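Local atomic coordinates of glutathione S-transferase (Bombyx mori, PDB entry 3AY8), a protein that probably transfers glutathione to electrophilic compounds and forms a homodimer. Residues 6-11 and 31-36; 19-24 and 159-164. One frame throughout, in Å; residues are numbered along the deposited sequence. Where two conformers were deposited one is given.

Interaction 1 (6-11 and 31-36)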
loop_
_atom_site.group_PDB
_atom_site.type_symbol
_atom_site.label_atom_id
_atom_site.label_comp_id
_atom_site.label_asym_id
_atom_site.label_seq_id
_atom_site.Cartn_x
_atom_site.Cartn_y
_atom_site.Cartn_z
ATOM N N LEU A 6 15.426 13.348 -7.271
ATOM C CA LEU A 6 14.265 12.492 -7.545
ATOM C C LEU A 6 14.256 12.054 -9.002
ATOM O O LEU A 6 14.269 12.896 -9.900
ATOM C CB LEU A 6 12.957 13.215 -7.204
ATOM C CG LEU A 6 11.666 12.390 -7.341
ATOM C CD1 LEU A 6 11.564 11.350 -6.237
ATOM C CD2 LEU A 6 10.439 13.271 -7.340
ATOM N N TYR A 7 14.267 10.742 -9.228
ATOM C CA TYR A 7 14.060 10.198 -10.566
ATOM C C TYR A 7 12.556 10.041 -10.785
ATOM O O TYR A 7 11.890 9.285 -10.064
ATOM C CB TYR A 7 14.808 8.876 -10.749
ATOM C CG TYR A 7 16.316 9.057 -10.668
ATOM C CD1 TYR A 7 17.081 9.209 -11.832
ATOM C CD2 TYR A 7 16.968 9.123 -9.432
ATOM C CE1 TYR A 7 18.465 9.396 -11.766
ATOM C CE2 TYR A 7 18.347 9.308 -9.353
ATOM C CZ TYR A 7 19.084 9.447 -10.527
ATOM O OH TYR A 7 20.442 9.627 -10.461
ATOM N N HIS A 8 12.043 10.754 -11.788
ATOM C CA HIS A 8 10.620 11.087 -11.863
ATOM C C HIS A 8 10.063 10.878 -13.262
ATOM O O HIS A 8 10.694 11.251 -14.262
ATOM C CB HIS A 8 10.429 12.551 -11.414
ATOM C CG HIS A 8 9.014 13.048 -11.476
ATOM N ND1 HIS A 8 8.670 14.241 -12.085
ATOM C CD2 HIS A 8 7.861 12.533 -10.981
ATOM C CE1 HIS A 8 7.366 14.433 -11.966
ATOM N NE2 HIS A 8 6.854 13.412 -11.304
ATOM N N PHE A 9 8.877 10.285 -13.337
ATOM C CA PHE A 9 8.150 10.177 -14.603
ATOM C C PHE A 9 6.827 10.926 -14.436
ATOM O O PHE A 9 5.922 10.412 -13.771
ATOM C CB PHE A 9 7.919 8.692 -14.955
ATOM C CG PHE A 9 7.220 8.455 -16.289
ATOM C CD1 PHE A 9 7.461 9.272 -17.394
ATOM C CD2 PHE A 9 6.341 7.383 -16.435
ATOM C CE1 PHE A 9 6.833 9.025 -18.627
ATOM C CE2 PHE A 9 5.709 7.125 -17.655
ATOM C CZ PHE A 9 5.958 7.950 -18.755
ATOM N N PRO A 10 6.707 12.140 -15.035
ATOM C CA PRO A 10 5.542 12.992 -14.754
ATOM C C PRO A 10 4.193 12.329 -15.026
ATOM O O PRO A 10 3.202 12.717 -14.438
ATOM C CB PRO A 10 5.748 14.200 -15.672
ATOM C CG PRO A 10 7.239 14.263 -15.869
ATOM C CD PRO A 10 7.681 12.819 -15.915
ATOM N N VAL A 11 4.163 11.327 -15.887
ATOM C CA VAL A 11 2.919 10.623 -16.204
ATOM C C VAL A 11 2.392 9.780 -15.033
ATOM O O VAL A 11 1.175 9.587 -14.891
ATOM C CB VAL A 11 3.108 9.729 -17.453
ATOM C CG1 VAL A 11 1.947 8.734 -17.632
ATOM C CG2 VAL A 11 3.270 10.601 -18.705
ATOM N N ILE A 31 15.517 17.132 -10.245
ATOM C CA ILE A 31 14.540 16.250 -10.840
ATOM C C ILE A 31 15.104 15.719 -12.138
ATOM O O ILE A 31 15.335 16.480 -13.089
ATOM C CB ILE A 31 13.189 16.958 -11.102
ATOM C CG1 ILE A 31 12.581 17.474 -9.789
ATOM C CG2 ILE A 31 12.210 16.009 -11.837
ATOM C CD1 ILE A 31 11.387 18.359 -9.978
ATOM N N GLU A 32 15.368 14.424 -12.152
ATOM C CA GLU A 32 15.796 13.741 -13.361
ATOM C C GLU A 32 14.583 13.061 -13.987
ATOM O O GLU A 32 14.030 12.133 -13.402
ATOM C CB GLU A 32 16.864 12.705 -13.025
ATOM C CG GLU A 32 17.377 11.941 -14.229
ATOM C CD GLU A 32 18.657 12.520 -14.775
ATOM O OE1 GLU A 32 19.724 12.268 -14.174
ATOM O OE2 GLU A 32 18.596 13.223 -15.804
ATOM N N ILE A 33 14.172 13.535 -15.163
ATOM C CA ILE A 33 13.027 12.981 -15.866
ATOM C C ILE A 33 13.409 11.633 -16.468
ATOM O O ILE A 33 14.425 11.512 -17.156
ATOM C CB ILE A 33 12.476 13.948 -16.952
ATOM C CG1 ILE A 33 12.041 15.295 -16.335
ATOM C CG2 ILE A 33 11.337 13.297 -17.742
ATOM C CD1 ILE A 33 10.903 15.183 -15.263
ATOM N N VAL A 34 12.599 10.620 -16.177
ATOM C CA VAL A 34 12.832 9.259 -16.646
ATOM C C VAL A 34 11.613 8.869 -17.471
ATOM O O VAL A 34 10.531 8.651 -16.928
ATOM C CB VAL A 34 13.045 8.275 -15.448
ATOM C CG1 VAL A 34 13.266 6.841 -15.929
ATOM C CG2 VAL A 34 14.223 8.720 -14.584
ATOM N N ASN A 35 11.782 8.813 -18.788
ATOM C CA ASN A 35 10.689 8.434 -19.673
ATOM C C ASN A 35 10.549 6.913 -19.726
ATOM O O ASN A 35 11.254 6.237 -20.479
ATOM C CB ASN A 35 10.890 9.021 -21.074
ATOM C CG ASN A 35 9.709 8.769 -21.992
ATOM O OD1 ASN A 35 8.818 7.971 -21.686
ATOM N ND2 ASN A 35 9.694 9.451 -23.130
ATOM N N LEU A 36 9.633 6.382 -18.924
ATOM C CA LEU A 36 9.385 4.944 -18.918
ATOM C C LEU A 36 8.741 4.427 -20.214
ATOM O O LEU A 36 8.859 3.242 -20.531
ATOM C CB LEU A 36 8.589 4.518 -17.679
ATOM C CG LEU A 36 9.327 4.576 -16.334
ATOM C CD1 LEU A 36 8.493 3.899 -15.257
ATOM C CD2 LEU A 36 10.729 3.950 -16.395
#
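Leu-6 O takes the backbone N-H of Glu-32 at 2.9 Å from its N, and the next rung runs the other way, from His-8 N to Glu-32 O, also 2.9 Å. A third bond, Val-34 N to His-8 O at 2.8 Å, is the straightest at its hydrogen, 164°. Leu-6, Tyr-7 and His-8 thus pair in parallel with Ile-31, Glu-32 and Ile-33. Three CA-H...O contacts supplement the bonds, the shortest from Ile-33 CA to His-8 O, 3.3 Å. Strands 5-8 and 30-33 flank helix 13-25 in a beta-alpha-beta crossover of the thioredoxin-like N-terminal domain. That helix packs on the sheet face bearing His-8 and Ile-31, while helix 44-49 touches Tyr-7 and Val-34. On that second side Glu-32, in the conformer given, leaves with CG anti to the backbone N and runs beside the Tyr-7 ring, CG lying 3.6 Å from Tyr-7 CD1. Val-34 CG2 meets the ring's edge. On the first side Ile-31 CG2 rests against His-8 CB; Pro-10 and Ile-33 cross at about a right angle, Pro-10 CG 3.8 Å from Ile-33 CD1. Phe-9, CG anti to the backbone N (chi1 -178°), has its ring against residues 34-36. Leu-36 N lies 3.8 Å above the ring centre, and Leu-36 CB makes a CH-pi contact on this face; Val-11 CB lies over the opposite face, toward the rim. Every hydrogen bond across is main chain to main chain: the backbone sets the register, side chains add packing on both faces, and Phe-9 rests on a mixed surface, Leu-36 CB with the main chain of 34-36.

Interaction 2 (19-24 and 159-164)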
loop_
_atom_site.group_PDB
_atom_site.type_symbol
_atom_site.label_atom_id
_atom_site.label_comp_id
_atom_site.label_asym_id
_atom_site.label_seq_id
_atom_site.Cartn_x
_atom_site.Cartn_y
_atom_site.Cartn_z
ATOM N N LEU A 19 6.807 13.807 -5.761
ATOM C CA LEU A 19 7.218 15.196 -6.052
ATOM C C LEU A 19 6.339 16.208 -5.320
ATOM O O LEU A 19 6.839 17.183 -4.733
ATOM C CB LEU A 19 7.267 15.467 -7.567
ATOM C CG LEU A 19 7.706 16.875 -8.010
ATOM C CD1 LEU A 19 9.068 17.284 -7.461
ATOM C CD2 LEU A 19 7.682 17.020 -9.540
ATOM N N LEU A 20 5.029 15.965 -5.316
ATOM C CA LEU A 20 4.112 16.820 -4.578
ATOM C C LEU A 20 4.492 16.943 -3.104
ATOM O O LEU A 20 4.331 18.011 -2.510
ATOM C CB LEU A 20 2.673 16.309 -4.708
ATOM C CG LEU A 20 1.860 16.723 -5.948
ATOM C CD1 LEU A 20 0.625 15.840 -6.080
ATOM C CD2 LEU A 20 1.443 18.207 -5.900
ATOM N N ALA A 21 4.951 15.841 -2.506
ATOM C CA ALA A 21 5.403 15.862 -1.107
ATOM C C ALA A 21 6.640 16.754 -0.967
ATOM O O ALA A 21 6.725 17.553 -0.037
ATOM C CB ALA A 21 5.712 14.452 -0.610
ATOM N N ALA A 22 7.594 16.599 -1.880
ATOM C CA ALA A 22 8.784 17.465 -1.898
ATOM C C ALA A 22 8.379 18.947 -2.027
ATOM O O ALA A 22 8.894 19.787 -1.298
ATOM C CB ALA A 22 9.740 17.055 -3.017
ATOM N N ARG A 23 7.424 19.253 -2.912
ATOM C CA ARG A 23 6.921 20.636 -3.050
ATOM C C ARG A 23 6.270 21.128 -1.761
ATOM O O ARG A 23 6.491 22.265 -1.352
ATOM C CB ARG A 23 5.925 20.786 -4.210
ATOM C CG ARG A 23 6.416 20.312 -5.593
ATOM C CD ARG A 23 7.807 20.833 -5.933
ATOM N NE ARG A 23 8.127 20.776 -7.361
ATOM C CZ ARG A 23 9.315 21.115 -7.855
ATOM N NH1 ARG A 23 10.289 21.510 -7.046
ATOM N NH2 ARG A 23 9.537 21.066 -9.151
ATOM N N ALA A 24 5.474 20.265 -1.124
ATOM C CA ALA A 24 4.735 20.646 0.078
ATOM C C ALA A 24 5.652 20.995 1.251
ATOM O O ALA A 24 5.421 21.995 1.932
ATOM C CB ALA A 24 3.745 19.548 0.477
ATOM N N ALA A 159 -0.625 12.666 3.175
ATOM C CA ALA A 159 -1.724 11.793 2.709
ATOM C C ALA A 159 -2.517 12.496 1.582
ATOM O O ALA A 159 -2.930 11.864 0.608
ATOM C CB ALA A 159 -2.631 11.405 3.861
ATOM N N ASP A 160 -2.678 13.810 1.686
ATOM C CA ASP A 160 -3.346 14.571 0.611
ATOM C C ASP A 160 -2.535 14.646 -0.667
ATOM O O ASP A 160 -3.100 14.535 -1.742
ATOM C CB ASP A 160 -3.724 15.981 1.063
ATOM C CG ASP A 160 -4.644 15.971 2.261
ATOM O OD1 ASP A 160 -5.867 15.752 2.070
ATOM O OD2 ASP A 160 -4.140 16.189 3.380
ATOM N N THR A 161 -1.222 14.842 -0.568
ATOM C CA THR A 161 -0.401 14.884 -1.781
ATOM C C THR A 161 -0.448 13.555 -2.554
ATOM O O THR A 161 -0.596 13.557 -3.772
ATOM C CB THR A 161 1.037 15.365 -1.510
ATOM O OG1 THR A 161 1.574 14.672 -0.386
ATOM C CG2 THR A 161 1.037 16.884 -1.204
ATOM N N SER A 162 -0.367 12.425 -1.843
ATOM C CA SER A 162 -0.424 11.111 -2.493
ATOM C C SER A 162 -1.802 10.822 -3.101
ATOM O O SER A 162 -1.911 10.396 -4.254
ATOM C CB SER A 162 -0.047 10.006 -1.494
ATOM O OG SER A 162 1.356 10.035 -1.230
ATOM N N ILE A 163 -2.854 11.040 -2.312
ATOM C CA ILE A 163 -4.216 10.770 -2.767
ATOM C C ILE A 163 -4.630 11.751 -3.883
ATOM O O ILE A 163 -5.309 11.369 -4.823
ATOM C CB ILE A 163 -5.213 10.727 -1.571
ATOM C CG1 ILE A 163 -4.844 9.546 -0.646
ATOM C CG2 ILE A 163 -6.646 10.567 -2.051
ATOM C CD1 ILE A 163 -5.712 9.416 0.639
ATOM N N TYR A 164 -4.163 12.995 -3.804
ATOM C CA TYR A 164 -4.350 13.943 -4.903
ATOM C C TYR A 164 -3.672 13.460 -6.204
ATOM O O TYR A 164 -4.271 13.527 -7.287
ATOM C CB TYR A 164 -3.905 15.353 -4.484
ATOM C CG TYR A 164 -3.888 16.387 -5.589
ATOM C CD1 TYR A 164 -4.963 16.507 -6.484
ATOM C CD2 TYR A 164 -2.810 17.275 -5.718
ATOM C CE1 TYR A 164 -4.953 17.452 -7.500
ATOM C CE2 TYR A 164 -2.793 18.243 -6.722
ATOM C CZ TYR A 164 -3.870 18.316 -7.618
ATOM O OH TYR A 164 -3.881 19.265 -8.610
#
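Thr-161 holds OG1 between its backbone N and carbonyl carbon (chi1 47°), which leaves CG2 anti to the carbonyl carbon and in contact with Leu-20. Leu-20 in turn has CG anti to its own carbonyl carbon. The two residues meet at their roots: Leu-20 CB lies 3.7 Å from Thr-161 CB, and Thr-161 CG2 lies the same 3.7 Å from Leu-20 O. Leu-20 CD1 touches the main chain at Thr-161 O, 3.5 Å away, and then Tyr-164 CD2 at 3.7 Å, the Leu-20 and Tyr-164 side chains crossing at about a right angle. Helix 13-25 of the thioredoxin-like N-terminal domain here packs on helix 158-173 of the all-helical C-terminal domain, so the contact belongs to the interface between the two domains of the GST fold. The axes run 145° apart and approach to 8.8 Å, a fairly close spacing, consistent with the small Ala-21 and Ala-24 at this face: Ala-21 CB lies 4.1 Å from Thr-161 OG1, and Ala-24 CB meets Thr-161 CG2. No hydrogen bond crosses between the helices. Thr-161 OG1 turns back instead to Ile-158 O in its own helix, and Tyr-164 OH bonds Glu-200 OE2 on helix 196-213. An alanine in place of Thr-161 would probably open a gap beside Leu-20 O and Ala-24 CB, where CG2 had packed, and leave Ile-158 O without its hydroxyl partner. Helix 196-213 also flanks the contact, Asn-199 touching both Leu-20 and Tyr-164.

Helix 13-25 ties the two interactions together: it connects the strands paired in interaction 1, and its 19-24 turns pack against 159-164 in interaction 2. The centres lie about 16 Å apart, with Leu-19 bridging them. Leu-19 CD1 sits 3.6 Å from Ile-31 CD1, and Leu-19 CB sits 3.9 Å from Leu-6 CD2, while the neighbouring Leu-20 faces helix 158-173. Arg-23 NH2 also packs against Ile-31 CD1, at 3.4 Å. The sheet and the C-terminal domain therefore meet adjacent flanks of one helix, about a quarter turn apart. In glutathione transferases the glutathione site generally lies on the N-terminal domain next to the interdomain cleft; neither contact involves a bound glutathione.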